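Local coordinates for protein C.Elegans p53 tumor suppressor-like transcription factor (Caenorhabditis elegans, PDB 1T4W) that activates transcription from the same DNA consensus sequence as p53 and promotes apoptosis in response to DNA damage and other stress, here as its zinc-containing DNA-binding domain, at residues V39-W45 and V129-I135; L56-F62 and C154-D160; S99-I103 and G117-T121. All coordinates share one frame; numbering follows the deposited sequence.

Overall arrangement
From the N terminus the chain passes through strand 39-46 and then strand 57-65. The first pairs with strand 130-137 in contact 1 and closes a loop of 83 residues. The second pairs with strand 152-160 in contact 2 and closes a loop of 91 residues. The segments of these two contacts alternate along the chain, so the loops cross. Contact 3 closes a short loop of 13 residues that lies within both. Contact 1 lies in one sheet of the p53-like beta sandwich and contact 2 in the other. Contact 3 joins the two sheets. All three meet in the core, where Phe-133 packs on Ile-60, Ile-135 on Phe-101 and Phe-62 on Phe-101.

Contact 1: V39-W45 and V129-I135; sequences VPIQVKW and VQANFDI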
# COMPACT_ATOMS: atom_id res chain seq x y z
N VAL A 39 -4.99 -7.71 -4.97
CA VAL A 39 -5.24 -6.36 -5.45
C VAL A 39 -4.09 -6.01 -6.41
O VAL A 39 -2.92 -6.00 -6.01
CB VAL A 39 -5.26 -5.32 -4.31
CG1 VAL A 39 -5.58 -3.95 -4.88
CG2 VAL A 39 -6.28 -5.72 -3.25
N PRO A 40 -4.41 -5.73 -7.67
CA PRO A 40 -3.42 -5.39 -8.70
C PRO A 40 -2.92 -3.94 -8.57
O PRO A 40 -3.65 -2.99 -8.80
CB PRO A 40 -4.17 -5.64 -10.01
CG PRO A 40 -5.60 -5.26 -9.65
CD PRO A 40 -5.78 -5.81 -8.24
N ILE A 41 -1.66 -3.80 -8.19
CA ILE A 41 -1.04 -2.48 -8.00
C ILE A 41 -0.06 -2.17 -9.13
O ILE A 41 0.62 -3.05 -9.67
CB ILE A 41 -0.22 -2.40 -6.68
CG1 ILE A 41 -1.10 -2.72 -5.46
CG2 ILE A 41 0.48 -1.01 -6.57
CD1 ILE A 41 -2.24 -1.70 -5.21
N GLN A 42 0.00 -0.90 -9.50
CA GLN A 42 0.97 -0.46 -10.50
C GLN A 42 1.66 0.77 -9.92
O GLN A 42 1.00 1.75 -9.61
CB GLN A 42 0.29 -0.06 -11.80
CG GLN A 42 -0.45 -1.19 -12.48
CD GLN A 42 -0.68 -0.92 -13.95
OE1 GLN A 42 -1.17 0.15 -14.33
NE2 GLN A 42 -0.31 -1.88 -14.79
N VAL A 43 2.98 0.70 -9.76
CA VAL A 43 3.73 1.85 -9.26
C VAL A 43 4.50 2.44 -10.46
O VAL A 43 5.21 1.72 -11.15
CB VAL A 43 4.74 1.45 -8.15
CG1 VAL A 43 5.56 2.70 -7.70
CG2 VAL A 43 3.97 0.85 -6.94
N LYS A 44 4.34 3.73 -10.72
CA LYS A 44 5.01 4.35 -11.85
C LYS A 44 5.80 5.57 -11.41
O LYS A 44 5.46 6.22 -10.41
CB LYS A 44 3.98 4.77 -12.92
CG LYS A 44 3.25 3.60 -13.60
CD LYS A 44 2.13 4.13 -14.49
CE LYS A 44 1.47 3.02 -15.32
NZ LYS A 44 0.42 3.57 -16.25
N TRP A 45 6.87 5.88 -12.13
CA TRP A 45 7.66 7.05 -11.79
C TRP A 45 8.45 7.60 -12.97
O TRP A 45 8.63 6.92 -13.98
CB TRP A 45 8.63 6.76 -10.63
CG TRP A 45 9.61 5.63 -10.88
CD1 TRP A 45 10.86 5.72 -11.44
CD2 TRP A 45 9.39 4.23 -10.62
NE1 TRP A 45 11.42 4.47 -11.56
CE2 TRP A 45 10.55 3.54 -11.06
CE3 TRP A 45 8.33 3.50 -10.06
CZ2 TRP A 45 10.67 2.15 -10.97
CZ3 TRP A 45 8.45 2.11 -9.97
CH2 TRP A 45 9.62 1.45 -10.42
N VAL A 129 10.93 1.90 -14.85
CA VAL A 129 10.10 3.06 -14.53
C VAL A 129 8.71 2.64 -14.05
O VAL A 129 7.81 3.47 -13.90
CB VAL A 129 9.94 4.00 -15.75
CG1 VAL A 129 11.31 4.59 -16.15
CG2 VAL A 129 9.35 3.20 -16.93
N GLN A 130 8.52 1.35 -13.81
CA GLN A 130 7.23 0.88 -13.34
C GLN A 130 7.40 -0.41 -12.58
O GLN A 130 8.35 -1.15 -12.78
CB GLN A 130 6.26 0.64 -14.52
CG GLN A 130 4.81 0.33 -14.11
CD GLN A 130 3.83 0.43 -15.28
OE1 GLN A 130 3.97 1.31 -16.12
NE2 GLN A 130 2.83 -0.45 -15.32
N ALA A 131 6.48 -0.67 -11.66
CA ALA A 131 6.55 -1.92 -10.94
C ALA A 131 5.12 -2.39 -10.81
O ALA A 131 4.26 -1.65 -10.34
CB ALA A 131 7.17 -1.74 -9.56
N ASN A 132 4.89 -3.62 -11.24
CA ASN A 132 3.58 -4.25 -11.15
C ASN A 132 3.62 -5.44 -10.21
O ASN A 132 4.62 -6.18 -10.16
CB ASN A 132 3.13 -4.73 -12.54
CG ASN A 132 3.01 -3.60 -13.52
OD1 ASN A 132 2.50 -2.53 -13.19
ND2 ASN A 132 3.46 -3.82 -14.75
N PHE A 133 2.55 -5.61 -9.45
CA PHE A 133 2.44 -6.74 -8.54
C PHE A 133 1.08 -6.72 -7.87
O PHE A 133 0.38 -5.70 -7.88
CB PHE A 133 3.54 -6.68 -7.45
CG PHE A 133 3.54 -5.40 -6.65
CD1 PHE A 133 2.74 -5.26 -5.51
CD2 PHE A 133 4.31 -4.31 -7.06
CE1 PHE A 133 2.70 -4.04 -4.79
CE2 PHE A 133 4.27 -3.09 -6.35
CZ PHE A 133 3.46 -2.96 -5.21
N ASP A 134 0.70 -7.85 -7.30
CA ASP A 134 -0.54 -7.89 -6.56
C ASP A 134 -0.17 -7.82 -5.10
O ASP A 134 0.87 -8.33 -4.70
CB ASP A 134 -1.29 -9.19 -6.75
CG ASP A 134 -1.84 -9.32 -8.14
OD1 ASP A 134 -2.33 -8.30 -8.67
OD2 ASP A 134 -1.78 -10.44 -8.68
N ILE A 135 -1.00 -7.15 -4.32
CA ILE A 135 -0.80 -7.16 -2.89
C ILE A 135 -2.03 -7.87 -2.32
O ILE A 135 -3.13 -7.75 -2.87
CB ILE A 135 -0.69 -5.74 -2.30
CG1 ILE A 135 -0.49 -5.83 -0.79
CG2 ILE A 135 -1.92 -4.94 -2.66
CD1 ILE A 135 0.03 -4.54 -0.16
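Val-39 and Ile-135 pair at one end of an antiparallel strand pair, and Trp-45 and Val-129 meet at the other. These are the two middle strands of the four-stranded sheet in the p53-like beta sandwich. Val-39, Ile-41 and Val-43 each exchange two backbone hydrogen bonds with Ile-135, Phe-133 and Ala-131. The bond from Val-43 N to Ala-131 O is 2.7 Å long and almost straight. A further bond runs from Trp-45 N to Val-129 O. The outward backbone groups are used as well: Gln-42 and Lys-44 make backbone bonds with Asp-7 and Glu-5 of strand 3-8, Asn-132 N bonds with the carboxylate of Glu-107, and Gln-130 O accepts from His-108 NE2.

Val-39, Ile-41, Val-43, Ala-131, Phe-133 and Ile-135 turn to the buried face. Ile-41 CB lies over one face of the Phe-133 ring, 4.2 Å from its centroid. Ile-41 CG1 touches Ile-135 CG2. The Trp-45 indole lies over the backbone of Val-129 and Gln-130; Val-129 CA sits 3.8 Å from the centroid of its five-membered ring. Trp-45 NE1 makes a weak hydrogen bond to Ala-128 O. Trp-45 CG stands between its own N and carbonyl carbon (chi1 58°), which folds the indole across to that strand.

The other face is mostly polar but includes Pro-40. Asp-134 OD1 lies against Pro-40 CA, while its OD2 accepts a hydrogen bond from Asn-105. The Lys-44 chain runs alongside Gln-130. The Gln-130 amide is held by its own strand: NE2 donates to a lone pair of Asn-132 OD1 at 3.0 Å, with an N-H...O angle of 177°.

Contact 2: L56-F62 and C154-D160; sequences LSLRIRF and CLAVFLD
The two strands of this contact are antiparallel neighbours in the larger sheet of the p53-like beta sandwich. Ser-57, Arg-59 and Arg-61 form hydrogen-bonded pairs with Asp-160, Phe-158 and Ala-156, and each pair exchanges two backbone bonds.

A salt bridge crosses the face that carries Arg-59, Phe-158 and Asp-160. Arg-59 grips the carboxylate side-on with two nitrogens. Arg-59 NE donates to Asp-160 OD2 at 2.6 Å, and Arg-59 NH2 to Asp-160 OD1 at 2.9 Å. The first bond is nearly straight, at 172°. OD1 uses its syn lone pair; OD2 is also met on the syn side, though somewhat out of the carboxylate plane. The two flat groups are nearly coplanar. Arg-59 bends at chi3 (-66°), which turns its guanidinium toward the neighbouring strand. One face of that group lies over Phe-158 CB, and its plane is only 8° from that of the Phe-158 ring. The two bonds and this packing should fix its rotation. OD2 also accepts a hydrogen bond from a water that is bonded to Ser-57 OG. Arg-61 instead sends its guanidinium to Asp-81 and to the backbone oxygens of Ile-75 and Asn-77.

The other face is apolar and packs into the core. Ile-60 lies beside Val-157 and Leu-155, pointing the same way as both; its CG1 is 3.9 Å from Val-157 CG1. Met-4 and Ile-6 of strand 3-8, from the smaller sheet, also pack on this face. Phe-62 turns the edge of its ring to Leu-155 CA. At the other end Leu-56 crosses Leu-159 at about a right angle, and the packing is tight: Leu-56 CD1 is 3.4 Å from Leu-159 CD2.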
# COMPACT_ATOMS: atom_id res chain seq x y z
N LEU A 56 17.91 0.94 -8.93
CA LEU A 56 16.99 1.32 -7.86
C LEU A 56 16.27 0.17 -7.21
O LEU A 56 16.27 -0.95 -7.73
CB LEU A 56 15.96 2.31 -8.41
CG LEU A 56 16.50 3.59 -9.05
CD1 LEU A 56 15.38 4.57 -9.34
CD2 LEU A 56 17.49 4.24 -8.11
N SER A 57 15.69 0.44 -6.05
CA SER A 57 14.89 -0.55 -5.33
C SER A 57 13.60 0.14 -4.87
O SER A 57 13.54 1.37 -4.71
CB SER A 57 15.67 -1.13 -4.14
OG SER A 57 16.08 -0.13 -3.24
N LEU A 58 12.55 -0.64 -4.69
CA LEU A 58 11.28 -0.09 -4.25
C LEU A 58 10.86 -0.77 -2.95
O LEU A 58 10.76 -1.99 -2.88
CB LEU A 58 10.19 -0.31 -5.30
CG LEU A 58 8.86 0.39 -4.98
CD1 LEU A 58 8.94 1.88 -5.34
CD2 LEU A 58 7.76 -0.26 -5.78
N ARG A 59 10.63 0.03 -1.91
CA ARG A 59 10.19 -0.52 -0.63
C ARG A 59 8.68 -0.33 -0.52
O ARG A 59 8.14 0.71 -0.89
CB ARG A 59 10.91 0.19 0.53
CG ARG A 59 12.33 -0.31 0.77
CD ARG A 59 13.03 0.45 1.94
NE ARG A 59 13.26 1.87 1.65
CZ ARG A 59 12.62 2.88 2.24
NH1 ARG A 59 11.69 2.65 3.15
NH2 ARG A 59 12.95 4.14 1.95
N ILE A 60 8.01 -1.36 -0.00
CA ILE A 60 6.56 -1.34 0.16
C ILE A 60 6.22 -1.59 1.63
O ILE A 60 6.65 -2.58 2.21
CB ILE A 60 5.90 -2.46 -0.68
CG1 ILE A 60 6.30 -2.31 -2.15
CG2 ILE A 60 4.37 -2.39 -0.52
CD1 ILE A 60 6.14 -3.60 -2.95
N ARG A 61 5.46 -0.67 2.22
CA ARG A 61 5.07 -0.76 3.62
C ARG A 61 3.57 -0.61 3.78
O ARG A 61 2.88 -0.04 2.92
CB ARG A 61 5.74 0.34 4.45
CG ARG A 61 7.28 0.22 4.62
CD ARG A 61 7.72 1.16 5.78
NE ARG A 61 7.21 0.67 7.05
CZ ARG A 61 7.13 1.37 8.18
NH1 ARG A 61 6.65 0.80 9.27
NH2 ARG A 61 7.52 2.65 8.20
N PHE A 62 3.06 -1.11 4.90
CA PHE A 62 1.65 -0.98 5.18
C PHE A 62 1.60 -0.57 6.65
O PHE A 62 1.83 -1.37 7.58
CB PHE A 62 0.91 -2.30 4.90
CG PHE A 62 -0.60 -2.16 4.97
CD1 PHE A 62 -1.26 -1.24 4.14
CD2 PHE A 62 -1.35 -2.94 5.85
CE1 PHE A 62 -2.64 -1.09 4.18
CE2 PHE A 62 -2.75 -2.82 5.91
CZ PHE A 62 -3.40 -1.89 5.07
N CYS A 154 -2.45 2.76 5.73
CA CYS A 154 -1.84 3.40 4.56
C CYS A 154 -0.82 2.52 3.82
O CYS A 154 0.08 1.94 4.45
CB CYS A 154 -1.15 4.68 5.04
SG CYS A 154 -0.30 5.61 3.75
N LEU A 155 -0.97 2.40 2.50
CA LEU A 155 -0.03 1.60 1.69
C LEU A 155 0.94 2.61 1.09
O LEU A 155 0.54 3.46 0.27
CB LEU A 155 -0.77 0.87 0.55
CG LEU A 155 0.16 0.04 -0.37
CD1 LEU A 155 0.85 -1.03 0.48
CD2 LEU A 155 -0.64 -0.63 -1.50
N ALA A 156 2.20 2.53 1.50
CA ALA A 156 3.23 3.47 1.04
C ALA A 156 4.40 2.78 0.34
O ALA A 156 4.81 1.68 0.75
CB ALA A 156 3.78 4.28 2.25
N VAL A 157 4.92 3.44 -0.70
CA VAL A 157 6.05 2.94 -1.47
C VAL A 157 7.14 4.02 -1.55
O VAL A 157 6.85 5.22 -1.61
CB VAL A 157 5.66 2.51 -2.90
CG1 VAL A 157 4.83 1.21 -2.84
CG2 VAL A 157 4.89 3.61 -3.59
N PHE A 158 8.39 3.56 -1.57
CA PHE A 158 9.55 4.44 -1.60
C PHE A 158 10.51 3.96 -2.66
O PHE A 158 10.76 2.74 -2.78
CB PHE A 158 10.27 4.39 -0.24
CG PHE A 158 9.39 4.77 0.92
CD1 PHE A 158 9.27 6.11 1.31
CD2 PHE A 158 8.62 3.81 1.57
CE1 PHE A 158 8.37 6.49 2.34
CE2 PHE A 158 7.73 4.17 2.60
CZ PHE A 158 7.60 5.51 2.98
N LEU A 159 11.02 4.89 -3.45
CA LEU A 159 12.00 4.54 -4.46
C LEU A 159 13.34 4.97 -3.86
O LEU A 159 13.51 6.14 -3.53
CB LEU A 159 11.73 5.29 -5.77
CG LEU A 159 12.55 4.77 -6.97
CD1 LEU A 159 12.13 3.35 -7.30
CD2 LEU A 159 12.33 5.67 -8.17
N ASP A 160 14.26 4.01 -3.69
CA ASP A 160 15.58 4.31 -3.13
C ASP A 160 16.69 4.22 -4.17
O ASP A 160 16.62 3.39 -5.08
CB ASP A 160 15.98 3.33 -2.04
CG ASP A 160 15.16 3.45 -0.76
OD1 ASP A 160 14.48 4.47 -0.52
OD2 ASP A 160 15.21 2.48 0.00
O HOH W 1 15.88 -0.27 -0.68

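Contact 3: S99-I103 and G117-T121; sequences SFFYI and GSTFT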
# COMPACT_ATOMS: atom_id res chain seq x y z
N SER A 99 3.31 -11.25 8.86
CA SER A 99 3.16 -10.04 8.04
C SER A 99 1.67 -9.83 7.74
O SER A 99 0.95 -10.78 7.42
CB SER A 99 3.92 -10.16 6.73
OG SER A 99 3.86 -8.93 6.03
N PHE A 100 1.22 -8.59 7.86
CA PHE A 100 -0.18 -8.28 7.59
C PHE A 100 -0.50 -8.47 6.10
O PHE A 100 -1.61 -8.87 5.72
CB PHE A 100 -0.45 -6.83 8.02
CG PHE A 100 -1.92 -6.51 8.21
CD1 PHE A 100 -2.76 -6.32 7.10
CD2 PHE A 100 -2.47 -6.45 9.49
CE1 PHE A 100 -4.15 -6.07 7.28
CE2 PHE A 100 -3.85 -6.22 9.67
CZ PHE A 100 -4.68 -6.03 8.56
N PHE A 101 0.50 -8.22 5.25
CA PHE A 101 0.32 -8.30 3.81
C PHE A 101 1.43 -9.04 3.08
O PHE A 101 2.52 -9.21 3.60
CB PHE A 101 0.21 -6.89 3.22
CG PHE A 101 1.50 -6.11 3.28
CD1 PHE A 101 2.02 -5.69 4.49
CD2 PHE A 101 2.19 -5.80 2.10
CE1 PHE A 101 3.24 -4.99 4.55
CE2 PHE A 101 3.40 -5.10 2.14
CZ PHE A 101 3.92 -4.68 3.37
N TYR A 102 1.14 -9.47 1.85
CA TYR A 102 2.11 -10.17 1.02
C TYR A 102 2.07 -9.65 -0.42
O TYR A 102 1.11 -9.00 -0.84
CB TYR A 102 1.84 -11.68 1.04
CG TYR A 102 1.80 -12.27 2.43
CD1 TYR A 102 0.62 -12.27 3.19
CD2 TYR A 102 2.97 -12.77 3.02
CE1 TYR A 102 0.61 -12.75 4.50
CE2 TYR A 102 2.97 -13.24 4.33
CZ TYR A 102 1.78 -13.22 5.06
OH TYR A 102 1.82 -13.64 6.37
N ILE A 103 3.13 -9.96 -1.16
CA ILE A 103 3.28 -9.53 -2.54
C ILE A 103 3.28 -10.78 -3.43
O ILE A 103 4.06 -11.71 -3.21
CB ILE A 103 4.62 -8.75 -2.70
CG1 ILE A 103 4.63 -7.57 -1.72
CG2 ILE A 103 4.80 -8.28 -4.15
CD1 ILE A 103 3.50 -6.56 -1.92
N GLY A 117 10.55 -2.18 10.14
CA GLY A 117 9.13 -2.24 9.89
C GLY A 117 8.93 -3.21 8.74
O GLY A 117 9.80 -3.33 7.86
N SER A 118 7.80 -3.92 8.75
CA SER A 118 7.47 -4.89 7.71
C SER A 118 7.60 -4.24 6.31
O SER A 118 6.82 -3.37 5.93
CB SER A 118 6.05 -5.42 7.95
OG SER A 118 5.76 -6.52 7.11
N THR A 119 8.59 -4.68 5.54
CA THR A 119 8.85 -4.08 4.24
C THR A 119 9.22 -5.10 3.17
O THR A 119 10.06 -5.96 3.40
CB THR A 119 10.04 -3.08 4.33
OG1 THR A 119 9.75 -2.08 5.31
CG2 THR A 119 10.32 -2.43 2.96
N PHE A 120 8.60 -4.98 2.00
CA PHE A 120 8.96 -5.84 0.88
C PHE A 120 9.79 -4.92 -0.00
O PHE A 120 9.37 -3.79 -0.31
CB PHE A 120 7.74 -6.35 0.12
CG PHE A 120 7.05 -7.53 0.77
CD1 PHE A 120 6.12 -7.34 1.79
CD2 PHE A 120 7.39 -8.82 0.40
CE1 PHE A 120 5.54 -8.44 2.45
CE2 PHE A 120 6.81 -9.93 1.05
CZ PHE A 120 5.89 -9.73 2.08
N THR A 121 10.98 -5.37 -0.37
CA THR A 121 11.85 -4.58 -1.23
C THR A 121 11.98 -5.21 -2.60
O THR A 121 12.46 -6.35 -2.75
CB THR A 121 13.26 -4.43 -0.64
OG1 THR A 121 13.18 -3.75 0.62
CG2 THR A 121 14.16 -3.61 -1.58
O HOH W 2 3.03 -6.32 8.21
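Phe-101 tucks its ring back over its own backbone (chi1 69°), and Phe-120 has CG opposite its carbonyl carbon (chi1 -81°). These torsions bring the two rings together in the core of the p53-like beta sandwich. Strand 101-104 edges one sheet and strand 119-123 belongs to the other, so the strands are not paired. Side chains make most of the contact, with the backbone O of Phe-101 close to Phe-120 CE1.

The rings form an offset edge-to-face pair, with centroids 5.3 Å apart and planes at 65°. The edge of Phe-120 points to the face of Phe-101, and its CD1 is 3.5 Å from Phe-101 CE2. Over one face of Phe-120 lies Ile-103 CG1, 3.8 Å from the ring centroid. Phe-120 also meets the ring of Tyr-112 of the adjacent strand 109-113. With an alanine in place of Phe-120, a gap would probably open between the sheets, and Phe-101 and Ile-103 would lose their shared partner.

Polar groups gather beside the rings. Ser-118 OG is hydrogen-bonded to the hydroxyl of Tyr-112, and a water joins it to Phe-100 N. Ser-99 OG sits at the edge of the Phe-120 ring and donates to a lone pair of Phe-101 O at 2.8 Å.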